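Local structure of sialidase B (Streptococcus pneumoniae serotype 4, 4XHX) at residues Y611-S616 with V628-Y633; S579-G584 with D634-N639; F206-L211 with S222-Y227. The protein cleaves terminal sialic acid residues from oligosaccharides, glycoproteins and glycolipids as an exo-alpha-sialidase of glycoside hydrolase family 33. The protein carries 1 engineered substitution. All coordinates share one frame; numbering follows the deposited sequence.

Interaction 1 of 3, residues Y611-S616 with V628-Y633; sequences YGYAYS and VLFEKY. With JKK (2-[(3-chlorobenzyl)amino]ethanesulfonic acid), chain B.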
loop_
_atom_site.group_PDB
_atom_site.type_symbol
_atom_site.label_atom_id
_atom_site.label_comp_id
_atom_site.label_asym_id
_atom_site.label_seq_id
_atom_site.Cartn_x
_atom_site.Cartn_y
_atom_site.Cartn_z
ATOM N N TYR A 611 11.543 11.946 0.640
ATOM C CA TYR A 611 11.256 10.506 0.560
ATOM C C TYR A 611 9.764 10.231 0.661
ATOM O O TYR A 611 9.051 10.916 1.388
ATOM C CB TYR A 611 12.006 9.722 1.649
ATOM C CG TYR A 611 13.468 9.472 1.319
ATOM C CD1 TYR A 611 14.137 10.264 0.390
ATOM C CD2 TYR A 611 14.178 8.438 1.933
ATOM C CE1 TYR A 611 15.491 10.040 0.076
ATOM C CE2 TYR A 611 15.519 8.205 1.630
ATOM C CZ TYR A 611 16.169 9.009 0.698
ATOM O OH TYR A 611 17.493 8.792 0.386
ATOM N N GLY A 612 9.310 9.206 -0.054
ATOM C CA GLY A 612 7.893 8.928 -0.210
ATOM C C GLY A 612 7.098 8.533 1.023
ATOM O O GLY A 612 7.572 7.811 1.931
ATOM N N TYR A 613 5.861 9.015 1.043
ATOM C CA TYR A 613 4.938 8.702 2.114
ATOM C C TYR A 613 3.558 8.976 1.590
ATOM O O TYR A 613 3.270 10.090 1.153
ATOM C CB TYR A 613 5.216 9.602 3.320
ATOM C CG TYR A 613 4.541 9.170 4.601
ATOM C CD1 TYR A 613 5.178 8.294 5.475
ATOM C CD2 TYR A 613 3.287 9.670 4.962
ATOM C CE1 TYR A 613 4.581 7.898 6.674
ATOM C CE2 TYR A 613 2.677 9.289 6.163
ATOM C CZ TYR A 613 3.340 8.394 7.017
ATOM O OH TYR A 613 2.776 7.995 8.210
ATOM N N ALA A 614 2.704 7.959 1.611
ATOM C CA ALA A 614 1.363 8.117 1.072
ATOM C C ALA A 614 0.284 7.697 2.082
ATOM O O ALA A 614 0.201 8.271 3.182
ATOM C CB ALA A 614 1.229 7.390 -0.268
ATOM N N TYR A 615 -0.538 6.712 1.733
ATOM C CA TYR A 615 -1.585 6.264 2.657
ATOM C C TYR A 615 -0.938 5.714 3.915
ATOM O O TYR A 615 0.153 5.146 3.850
ATOM C CB TYR A 615 -2.452 5.190 2.031
ATOM C CG TYR A 615 -3.536 5.700 1.107
ATOM C CD1 TYR A 615 -3.267 6.681 0.161
ATOM C CD2 TYR A 615 -4.816 5.172 1.153
ATOM C CE1 TYR A 615 -4.246 7.134 -0.712
ATOM C CE2 TYR A 615 -5.814 5.622 0.285
ATOM C CZ TYR A 615 -5.516 6.607 -0.649
ATOM O OH TYR A 615 -6.481 7.078 -1.524
ATOM N N SER A 616 -1.606 5.868 5.058
ATOM C CA SER A 616 -0.994 5.465 6.318
ATOM C C SER A 616 -2.030 4.961 7.311
ATOM O O SER A 616 -3.206 5.306 7.222
ATOM C CB SER A 616 -0.220 6.636 6.923
ATOM O OG SER A 616 -1.105 7.694 7.252
ATOM N N VAL A 628 2.815 2.679 13.224
ATOM C CA VAL A 628 2.533 3.286 11.924
ATOM C C VAL A 628 2.830 2.292 10.820
ATOM O O VAL A 628 3.974 1.848 10.654
ATOM C CB VAL A 628 3.410 4.547 11.632
ATOM C CG1 VAL A 628 2.803 5.349 10.457
ATOM C CG2 VAL A 628 3.543 5.435 12.875
ATOM N N LEU A 629 1.794 1.939 10.071
ATOM C CA LEU A 629 1.947 1.093 8.897
ATOM C C LEU A 629 1.608 1.990 7.711
ATOM O O LEU A 629 0.502 2.506 7.629
ATOM C CB LEU A 629 0.971 -0.079 8.967
ATOM C CG LEU A 629 1.017 -1.083 7.823
ATOM C CD1 LEU A 629 2.342 -1.779 7.789
ATOM C CD2 LEU A 629 -0.129 -2.086 7.967
ATOM N N PHE A 630 2.556 2.205 6.810
ATOM C CA PHE A 630 2.349 3.230 5.783
ATOM C C PHE A 630 2.953 2.834 4.452
ATOM O O PHE A 630 3.877 2.019 4.398
ATOM C CB PHE A 630 2.937 4.577 6.232
ATOM C CG PHE A 630 4.423 4.531 6.496
ATOM C CD1 PHE A 630 4.918 4.070 7.711
ATOM C CD2 PHE A 630 5.320 4.931 5.537
ATOM C CE1 PHE A 630 6.283 4.026 7.951
ATOM C CE2 PHE A 630 6.693 4.899 5.789
ATOM C CZ PHE A 630 7.168 4.444 6.982
ATOM N N GLU A 631 2.434 3.438 3.386
ATOM C CA GLU A 631 3.044 3.323 2.064
ATOM C C GLU A 631 4.300 4.195 1.975
ATOM O O GLU A 631 4.208 5.412 1.848
ATOM C CB GLU A 631 2.039 3.744 0.990
ATOM C CG GLU A 631 0.798 2.871 0.932
ATOM C CD GLU A 631 -0.286 3.408 0.001
ATOM O OE1 GLU A 631 -0.149 4.546 -0.523
ATOM O OE2 GLU A 631 -1.291 2.682 -0.189
ATOM N N LYS A 632 5.477 3.581 2.047
ATOM C CA LYS A 632 6.710 4.351 1.953
ATOM C C LYS A 632 7.124 4.524 0.487
ATOM O O LYS A 632 8.165 4.032 0.064
ATOM C CB LYS A 632 7.835 3.704 2.763
ATOM C CG LYS A 632 8.986 4.659 3.051
ATOM C CD LYS A 632 10.260 3.932 3.490
ATOM C CE LYS A 632 11.390 4.920 3.698
ATOM N NZ LYS A 632 11.073 5.878 4.791
ATOM N N TYR A 633 6.274 5.205 -0.281
ATOM C CA TYR A 633 6.565 5.537 -1.663
ATOM C C TYR A 633 5.469 6.469 -2.137
ATOM O O TYR A 633 4.465 6.637 -1.451
ATOM C CB TYR A 633 6.635 4.276 -2.544
ATOM C CG TYR A 633 5.296 3.726 -2.987
ATOM C CD1 TYR A 633 4.414 3.137 -2.081
ATOM C CD2 TYR A 633 4.923 3.776 -4.319
ATOM C CE1 TYR A 633 3.179 2.624 -2.512
ATOM C CE2 TYR A 633 3.712 3.273 -4.754
ATOM C CZ TYR A 633 2.849 2.696 -3.860
ATOM O OH TYR A 633 1.653 2.207 -4.333
HETATM C CAE JKK B . -12.638 2.465 -4.509
HETATM C CAF JKK B . -12.504 1.865 -5.807
HETATM C CAG JKK B . -11.883 3.616 -4.203
HETATM C CAH JKK B . -10.889 3.557 -6.467
HETATM C CAI JKK B . -7.934 6.204 -4.563
HETATM C CAJ JKK B . -6.463 5.880 -4.444
HETATM C CAK JKK B . -10.185 5.396 -4.861
HETATM C CAM JKK B . -11.639 2.406 -6.768
HETATM C CAN JKK B . -11.024 4.169 -5.175
HETATM N NAL JKK B . -8.790 5.055 -4.668
HETATM O OAA JKK B . -5.592 8.464 -4.411
HETATM O OAB JKK B . -5.391 7.190 -6.490
HETATM O OAC JKK B . -3.905 6.715 -4.675
HETATM S SAO JKK B . -5.267 7.115 -5.030
HETATM CL CL JKK B . -11.487 1.668 -8.341
HETATM O O HOH W 1 9.082 8.036 4.133
#
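CE1 of Y613 lies over one face of the F630 ring, near its rim, 3.3 Å from CD2 of F630. The planes differ by 29° and the rings are slid apart, so this is a heavily offset packing with little overlap. Y613 reaches the strand although its CB starts off away from it: CG stands anti to the backbone N (chi1 -167°), which carries the ring across the F630 side chain, at about a right angle to it. There Y613 OH meets V628 CG1 at 3.5 Å and hydrogen-bonds S573 beyond the contact. The second pair of flat groups, the Y615 ring and the E631 carboxylate, run side by side in the same direction with planes 21° apart, and E631 CD sits 3.5 Å from Y615 CB.

Backbone bonds set this register. E631 N donates to Y615 O at 2.9 Å, and A614 N donates to E631 O at 3.0 Å. The carboxylate adds a third link: Y615 N approaches E631 OE1 from above the carboxylate plane at 3.2 Å. OE1 also accepts from S635, while OE2 forms a salt bridge with R207, so both oxygens are held. At the other end a water joins G612 O to K632 NZ, whose charge is paired with D607.

S616 and F630 form an antiparallel non-hydrogen-bonded pair where strands 616-620 and 626-631 meet. Y615, probably the nucleophile, lies beside the sulfonate of the bound ligand in the active site of the beta-propeller and hydrogen-bonds E503, the predicted glutamate partner, as in the tyrosine-glutamate couple of sialidases.

Interaction 2 of 3, residues S579-G584 with D634-N639; sequences SGRKGG and DSWSRN. With JKK (2-[(3-chlorobenzyl)amino]ethanesulfonic acid), chain B.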
loop_
_atom_site.group_PDB
_atom_site.type_symbol
_atom_site.label_atom_id
_atom_site.label_comp_id
_atom_site.label_asym_id
_atom_site.label_seq_id
_atom_site.Cartn_x
_atom_site.Cartn_y
_atom_site.Cartn_z
ATOM N N SER A 579 3.669 19.098 -3.354
ATOM C CA SER A 579 4.253 18.626 -4.610
ATOM C C SER A 579 3.939 17.164 -4.921
ATOM O O SER A 579 3.557 16.827 -6.041
ATOM C CB SER A 579 5.770 18.838 -4.602
ATOM O OG SER A 579 6.362 18.253 -5.748
ATOM N N GLY A 580 4.112 16.291 -3.935
ATOM C CA GLY A 580 3.847 14.883 -4.157
ATOM C C GLY A 580 3.557 14.170 -2.849
ATOM O O GLY A 580 3.366 14.816 -1.813
ATOM N N ARG A 581 3.516 12.841 -2.891
ATOM C CA ARG A 581 3.271 12.064 -1.677
ATOM C C ARG A 581 4.611 11.727 -1.044
ATOM O O ARG A 581 5.218 10.681 -1.314
ATOM C CB ARG A 581 2.433 10.817 -1.984
ATOM C CG ARG A 581 1.051 11.170 -2.529
ATOM C CD ARG A 581 0.129 9.961 -2.635
ATOM N NE ARG A 581 -1.279 10.369 -2.764
ATOM C CZ ARG A 581 -2.245 9.586 -3.227
ATOM N NH1 ARG A 581 -1.969 8.345 -3.627
ATOM N NH2 ARG A 581 -3.486 10.050 -3.318
ATOM N N LYS A 582 5.081 12.651 -0.217
ATOM C CA LYS A 582 6.405 12.557 0.380
ATOM C C LYS A 582 6.388 13.469 1.586
ATOM O O LYS A 582 5.414 14.196 1.806
ATOM C CB LYS A 582 7.490 13.008 -0.623
ATOM C CG LYS A 582 7.259 14.419 -1.204
ATOM C CD LYS A 582 8.162 14.705 -2.421
ATOM C CE LYS A 582 7.891 16.092 -2.993
ATOM N NZ LYS A 582 8.666 16.403 -4.244
ATOM N N GLY A 583 7.457 13.444 2.367
ATOM C CA GLY A 583 7.521 14.300 3.538
ATOM C C GLY A 583 6.539 13.839 4.595
ATOM O O GLY A 583 5.777 14.641 5.141
ATOM N N GLY A 584 6.550 12.536 4.874
ATOM C CA GLY A 584 5.657 11.965 5.859
ATOM C C GLY A 584 5.793 12.596 7.228
ATOM O O GLY A 584 6.903 12.814 7.713
ATOM N N ASP A 634 5.674 7.102 -3.280
ATOM C CA ASP A 634 4.643 7.971 -3.845
ATOM C C ASP A 634 3.641 7.138 -4.649
ATOM O O ASP A 634 3.869 6.835 -5.831
ATOM C CB ASP A 634 5.272 9.081 -4.709
ATOM C CG ASP A 634 4.264 10.177 -5.095
ATOM O OD1 ASP A 634 3.082 9.857 -5.338
ATOM O OD2 ASP A 634 4.661 11.366 -5.146
ATOM N N SER A 635 2.529 6.782 -4.010
ATOM C CA SER A 635 1.519 5.920 -4.633
ATOM C C SER A 635 0.627 6.659 -5.643
ATOM O O SER A 635 -0.403 6.130 -6.071
ATOM C CB SER A 635 0.655 5.250 -3.555
ATOM O OG SER A 635 -0.131 6.208 -2.858
ATOM N N TRP A 636 1.007 7.887 -5.992
ATOM C CA TRP A 636 0.332 8.651 -7.050
ATOM C C TRP A 636 1.212 8.690 -8.282
ATOM O O TRP A 636 0.727 8.585 -9.408
ATOM C CB TRP A 636 0.044 10.088 -6.609
ATOM C CG TRP A 636 -0.789 10.873 -7.604
ATOM C CD1 TRP A 636 -0.324 11.705 -8.603
ATOM C CD2 TRP A 636 -2.225 10.900 -7.699
ATOM N NE1 TRP A 636 -1.387 12.238 -9.300
ATOM C CE2 TRP A 636 -2.560 11.770 -8.765
ATOM C CE3 TRP A 636 -3.260 10.282 -6.980
ATOM C CZ2 TRP A 636 -3.885 12.030 -9.136
ATOM C CZ3 TRP A 636 -4.586 10.547 -7.349
ATOM C CH2 TRP A 636 -4.880 11.416 -8.415
ATOM N N SER A 637 2.513 8.845 -8.048
ATOM C CA SER A 637 3.491 8.952 -9.123
ATOM C C SER A 637 3.369 7.817 -10.122
ATOM O O SER A 637 3.354 6.649 -9.731
ATOM C CB SER A 637 4.911 8.958 -8.550
ATOM O OG SER A 637 5.871 8.895 -9.595
ATOM N N ARG A 638 3.280 8.158 -11.408
ATOM C CA ARG A 638 3.320 7.138 -12.458
ATOM C C ARG A 638 4.749 6.592 -12.671
ATOM O O ARG A 638 4.963 5.686 -13.490
ATOM C CB ARG A 638 2.714 7.659 -13.784
ATOM C CG ARG A 638 1.316 8.314 -13.649
ATOM C CD ARG A 638 0.342 7.461 -12.805
ATOM N NE ARG A 638 -0.058 6.253 -13.516
ATOM C CZ ARG A 638 -0.953 5.363 -13.082
ATOM N NH1 ARG A 638 -1.567 5.531 -11.920
ATOM N NH2 ARG A 638 -1.235 4.297 -13.827
ATOM N N ASN A 639 5.727 7.144 -11.948
ATOM C CA ASN A 639 7.084 6.588 -11.979
ATOM C C ASN A 639 7.326 5.530 -10.891
ATOM O O ASN A 639 8.342 4.836 -10.899
ATOM C CB ASN A 639 8.153 7.690 -11.893
ATOM C CG ASN A 639 9.533 7.204 -12.352
ATOM O OD1 ASN A 639 9.680 6.712 -13.466
ATOM N ND2 ASN A 639 10.541 7.350 -11.492
HETATM C CAE JKK B . -12.638 2.465 -4.509
HETATM C CAF JKK B . -12.504 1.865 -5.807
HETATM C CAG JKK B . -11.883 3.616 -4.203
HETATM C CAH JKK B . -10.889 3.557 -6.467
HETATM C CAI JKK B . -7.934 6.204 -4.563
HETATM C CAJ JKK B . -6.463 5.880 -4.444
HETATM C CAK JKK B . -10.185 5.396 -4.861
HETATM C CAM JKK B . -11.639 2.406 -6.768
HETATM C CAN JKK B . -11.024 4.169 -5.175
HETATM N NAL JKK B . -8.790 5.055 -4.668
HETATM O OAA JKK B . -5.592 8.464 -4.411
HETATM O OAB JKK B . -5.391 7.190 -6.490
HETATM O OAC JKK B . -3.905 6.715 -4.675
HETATM S SAO JKK B . -5.267 7.115 -5.030
HETATM CL CL JKK B . -11.487 1.668 -8.341
#
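R581 and the turn that begins at D634 meet in the anion-binding pocket of the sialidase propeller, where R581 belongs, by similarity, to the arginines that bind substrate. Hydrogen bonds fix both ends of this residue. At the backbone, R581 N donates to D634 OD2 at 2.9 Å, reaching the oxygen from above the carboxylate plane. At the tip, R581 NH1 donates to S635 OG at 2.9 Å, a bent bond whose acceptor lies somewhat out of the guanidinium plane. R581 NH2 has a further acceptor in G552 O. S635 OG is itself bonded to E631, which makes the serine a second-shell link between arginine and glutamate.

The aspartate also shapes its own loop. Its OD1 accepts from W636 N, closing an Asx turn, and from S637 N, while OD2 serves R581. With CG of D634 anti to its backbone N (chi1 -169°), the carboxylate crosses the foot of the R581 side chain, and D634 OD1 comes within 3.5 Å of R581 CB.

Packing is supplied by W636. Its CE3 rests over one face of the guanidinium, toward the rim, 3.7 Å from R581 NH2; the planes are 70° apart, so the ring is not stacked flat on the arginine. Y551 stacks on the indole from outside the contact.

The ligand bonds lie at the tip. The chain of R581, extended from CG to NE, carries the guanidinium to the sulfonate of the bound JKK, where two nearly straight bonds (both 176°) form: R581 NH1 to OAC at 2.7 Å and R581 NH2 to OAA at 2.9 Å.

Interaction 3 of 3, residues F206-L211 with S222-Y227; sequences FRIPTL and SIDARY. With JKK (2-[(3-chlorobenzyl)amino]ethanesulfonic acid), chain B.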
loop_
_atom_site.group_PDB
_atom_site.type_symbol
_atom_site.label_atom_id
_atom_site.label_comp_id
_atom_site.label_asym_id
_atom_site.label_seq_id
_atom_site.Cartn_x
_atom_site.Cartn_y
_atom_site.Cartn_z
ATOM N N PHE A 206 1.043 -4.441 -2.253
ATOM C CA PHE A 206 0.088 -4.101 -1.211
ATOM C C PHE A 206 -0.139 -2.596 -1.178
ATOM O O PHE A 206 0.776 -1.799 -1.453
ATOM C CB PHE A 206 0.578 -4.584 0.166
ATOM C CG PHE A 206 0.849 -6.057 0.225
ATOM C CD1 PHE A 206 -0.164 -6.949 0.546
ATOM C CD2 PHE A 206 2.113 -6.550 -0.062
ATOM C CE1 PHE A 206 0.076 -8.316 0.588
ATOM C CE2 PHE A 206 2.368 -7.919 -0.034
ATOM C CZ PHE A 206 1.348 -8.802 0.304
ATOM N N ARG A 207 -1.368 -2.210 -0.857
ATOM C CA ARG A 207 -1.697 -0.808 -0.629
ATOM C C ARG A 207 -2.798 -0.715 0.416
ATOM O O ARG A 207 -3.411 -1.721 0.770
ATOM C CB ARG A 207 -2.169 -0.137 -1.923
ATOM C CG ARG A 207 -1.054 0.364 -2.823
ATOM C CD ARG A 207 -1.556 1.548 -3.676
ATOM N NE ARG A 207 -1.972 2.690 -2.856
ATOM C CZ ARG A 207 -2.566 3.778 -3.354
ATOM N NH1 ARG A 207 -2.812 3.856 -4.659
ATOM N NH2 ARG A 207 -2.917 4.784 -2.556
ATOM N N ILE A 208 -3.066 0.507 0.868
ATOM C CA ILE A 208 -4.197 0.789 1.744
ATOM C C ILE A 208 -4.106 0.060 3.112
ATOM O O ILE A 208 -4.992 -0.703 3.469
ATOM C CB ILE A 208 -5.559 0.465 1.030
ATOM C CG1 ILE A 208 -5.521 0.782 -0.491
ATOM C CG2 ILE A 208 -6.694 1.200 1.687
ATOM C CD1 ILE A 208 -5.212 2.235 -0.863
ATOM N N PRO A 209 -3.020 0.300 3.880
ATOM C CA PRO A 209 -2.888 -0.326 5.202
ATOM C C PRO A 209 -3.904 0.212 6.200
ATOM O O PRO A 209 -4.291 1.390 6.110
ATOM C CB PRO A 209 -1.495 0.122 5.652
ATOM C CG PRO A 209 -1.277 1.439 4.944
ATOM C CD PRO A 209 -1.868 1.173 3.579
ATOM N N THR A 210 -4.325 -0.646 7.132
ATOM C CA THR A 210 -5.083 -0.235 8.318
ATOM C C THR A 210 -4.438 -0.794 9.588
ATOM O O THR A 210 -3.680 -1.779 9.532
ATOM C CB THR A 210 -6.531 -0.714 8.257
ATOM O OG1 THR A 210 -6.591 -2.124 8.549
ATOM C CG2 THR A 210 -7.121 -0.422 6.857
ATOM N N LEU A 211 -4.709 -0.141 10.721
ATOM C CA LEU A 211 -4.289 -0.627 12.031
ATOM C C LEU A 211 -5.367 -0.298 13.030
ATOM O O LEU A 211 -5.946 0.799 12.977
ATOM C CB LEU A 211 -2.987 0.029 12.509
ATOM C CG LEU A 211 -1.665 -0.383 11.884
ATOM C CD1 LEU A 211 -0.587 0.577 12.331
ATOM C CD2 LEU A 211 -1.299 -1.815 12.254
ATOM N N SER A 222 -5.354 -4.609 8.483
ATOM C CA SER A 222 -5.849 -5.089 7.195
ATOM C C SER A 222 -5.188 -4.299 6.074
ATOM O O SER A 222 -4.535 -3.276 6.324
ATOM C CB SER A 222 -7.383 -5.039 7.094
ATOM O OG SER A 222 -7.872 -3.714 7.115
ATOM N N ILE A 223 -5.355 -4.771 4.844
ATOM C CA ILE A 223 -4.645 -4.199 3.715
ATOM C C ILE A 223 -5.253 -4.728 2.426
ATOM O O ILE A 223 -5.907 -5.778 2.434
ATOM C CB ILE A 223 -3.152 -4.602 3.782
ATOM C CG1 ILE A 223 -2.304 -3.771 2.805
ATOM C CG2 ILE A 223 -3.004 -6.098 3.524
ATOM C CD1 ILE A 223 -0.948 -3.372 3.338
ATOM N N ASP A 224 -5.071 -3.989 1.333
ATOM C CA ASP A 224 -5.332 -4.499 -0.013
ATOM C C ASP A 224 -4.190 -5.435 -0.396
ATOM O O ASP A 224 -3.053 -4.981 -0.525
ATOM C CB ASP A 224 -5.313 -3.348 -1.042
ATOM C CG ASP A 224 -6.621 -2.569 -1.114
ATOM O OD1 ASP A 224 -7.377 -2.485 -0.111
ATOM O OD2 ASP A 224 -6.891 -2.022 -2.199
ATOM N N ALA A 225 -4.468 -6.721 -0.595
ATOM C CA ALA A 225 -3.501 -7.601 -1.245
ATOM C C ALA A 225 -3.697 -7.487 -2.760
ATOM O O ALA A 225 -4.655 -8.020 -3.303
ATOM C CB ALA A 225 -3.675 -9.041 -0.779
ATOM N N ARG A 226 -2.809 -6.764 -3.440
ATOM C CA ARG A 226 -3.043 -6.442 -4.848
ATOM C C ARG A 226 -2.153 -7.261 -5.794
ATOM O O ARG A 226 -0.928 -7.202 -5.734
ATOM C CB ARG A 226 -2.875 -4.934 -5.094
ATOM C CG ARG A 226 -3.735 -4.049 -4.193
ATOM C CD ARG A 226 -3.741 -2.607 -4.678
ATOM N NE ARG A 226 -4.786 -1.822 -4.025
ATOM C CZ ARG A 226 -5.120 -0.575 -4.363
ATOM N NH1 ARG A 226 -4.497 0.052 -5.368
ATOM N NH2 ARG A 226 -6.090 0.044 -3.707
ATOM N N TYR A 227 -2.790 -8.014 -6.675
ATOM C CA TYR A 227 -2.085 -8.973 -7.511
ATOM C C TYR A 227 -1.643 -8.377 -8.850
ATOM O O TYR A 227 -0.529 -8.640 -9.311
ATOM C CB TYR A 227 -2.938 -10.236 -7.701
ATOM C CG TYR A 227 -3.217 -10.925 -6.382
ATOM C CD1 TYR A 227 -4.202 -10.439 -5.522
ATOM C CD2 TYR A 227 -2.463 -12.018 -5.969
ATOM C CE1 TYR A 227 -4.435 -11.026 -4.304
ATOM C CE2 TYR A 227 -2.703 -12.639 -4.746
ATOM C CZ TYR A 227 -3.688 -12.130 -3.917
ATOM O OH TYR A 227 -3.944 -12.709 -2.702
HETATM C CAE JKK B . -12.638 2.465 -4.509
HETATM C CAF JKK B . -12.504 1.865 -5.807
HETATM C CAG JKK B . -11.883 3.616 -4.203
HETATM C CAH JKK B . -10.889 3.557 -6.467
HETATM C CAI JKK B . -7.934 6.204 -4.563
HETATM C CAJ JKK B . -6.463 5.880 -4.444
HETATM C CAK JKK B . -10.185 5.396 -4.861
HETATM C CAM JKK B . -11.639 2.406 -6.768
HETATM C CAN JKK B . -11.024 4.169 -5.175
HETATM N NAL JKK B . -8.790 5.055 -4.668
HETATM O OAA JKK B . -5.592 8.464 -4.411
HETATM O OAB JKK B . -5.391 7.190 -6.490
HETATM O OAC JKK B . -3.905 6.715 -4.675
HETATM S SAO JKK B . -5.267 7.115 -5.030
HETATM CL CL JKK B . -11.487 1.668 -8.341
#
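R207 crosses the side chain of R226 before it reaches the bound ligand, and its course can be followed atom by atom. CB lies over one face of the R226 guanidinium, toward its rim, 3.8 Å from R226 NE. CD continues above the same group, 3.7 Å from R226 NH1. The chain then bends at chi3 (62°), and NE turns to E631, outside the hairpin. At the tip R207 NH1 and NH2 both donate to a single sulfonate oxygen, JKK OAC, at 3.1 and 3.0 Å; that oxygen lies at the guanidinium edge, in its plane. The two arginine planes are inclined by 49°. R207 faces the sulfonate, whereas R226, 4.2 Å away between the NH1 atoms, is balanced by D224 and D232.

R226 is directed by D224 of its own strand: NE and NH2 both grip OD2 side-on, NE on the anti lone pair and NH2 from above the carboxylate plane. R226 NH1 in turn forms a salt bridge with D232, the probable proton acceptor. I208 packs against both R226 and D224, its CG1 touching R226 NH2 at 3.3 Å and D224 OD2 at 3.6 Å.

The backbones of the two strands run antiparallel. R207 and D224 form a hydrogen-bonded pair, D224 N to R207 O at 2.9 Å and a longer return bond from R207 N. F206 pairs with A225 without such bonds, its CB packing on I223 CD1. Farther along, T210 N donates to S222 O.

This beta hairpin, strands 205-213 and 219-226, begins a four-stranded antiparallel sheet of the sialidase propeller and presents R207, by similarity one of the substrate-binding arginines, to the active site.

How the interactions relate
Three separate chain closures converge on one anion, the sulfonate of the bound ligand. Interactions 1 and 2 lie closest, with centres about 9 Å apart, and are tied by backbone: Y613 N is 3.0 Å from R581 O, a probable hydrogen bond. Interaction 3 comes earlier in the chain, yet E631 OE2 of interaction 1 meets R207 NE at 2.8 Å in a salt bridge, and I208 N of interaction 3 is a probable donor to the same oxygen. Interactions 2 and 3, centres about 17 Å apart, bring R581 NH1 and R207 NH2 to 3.8 Å, both of which donate to sulfonate OAC. R519, also hydrogen-bonded to the ligand, completes the three arginines expected of a sialidase site.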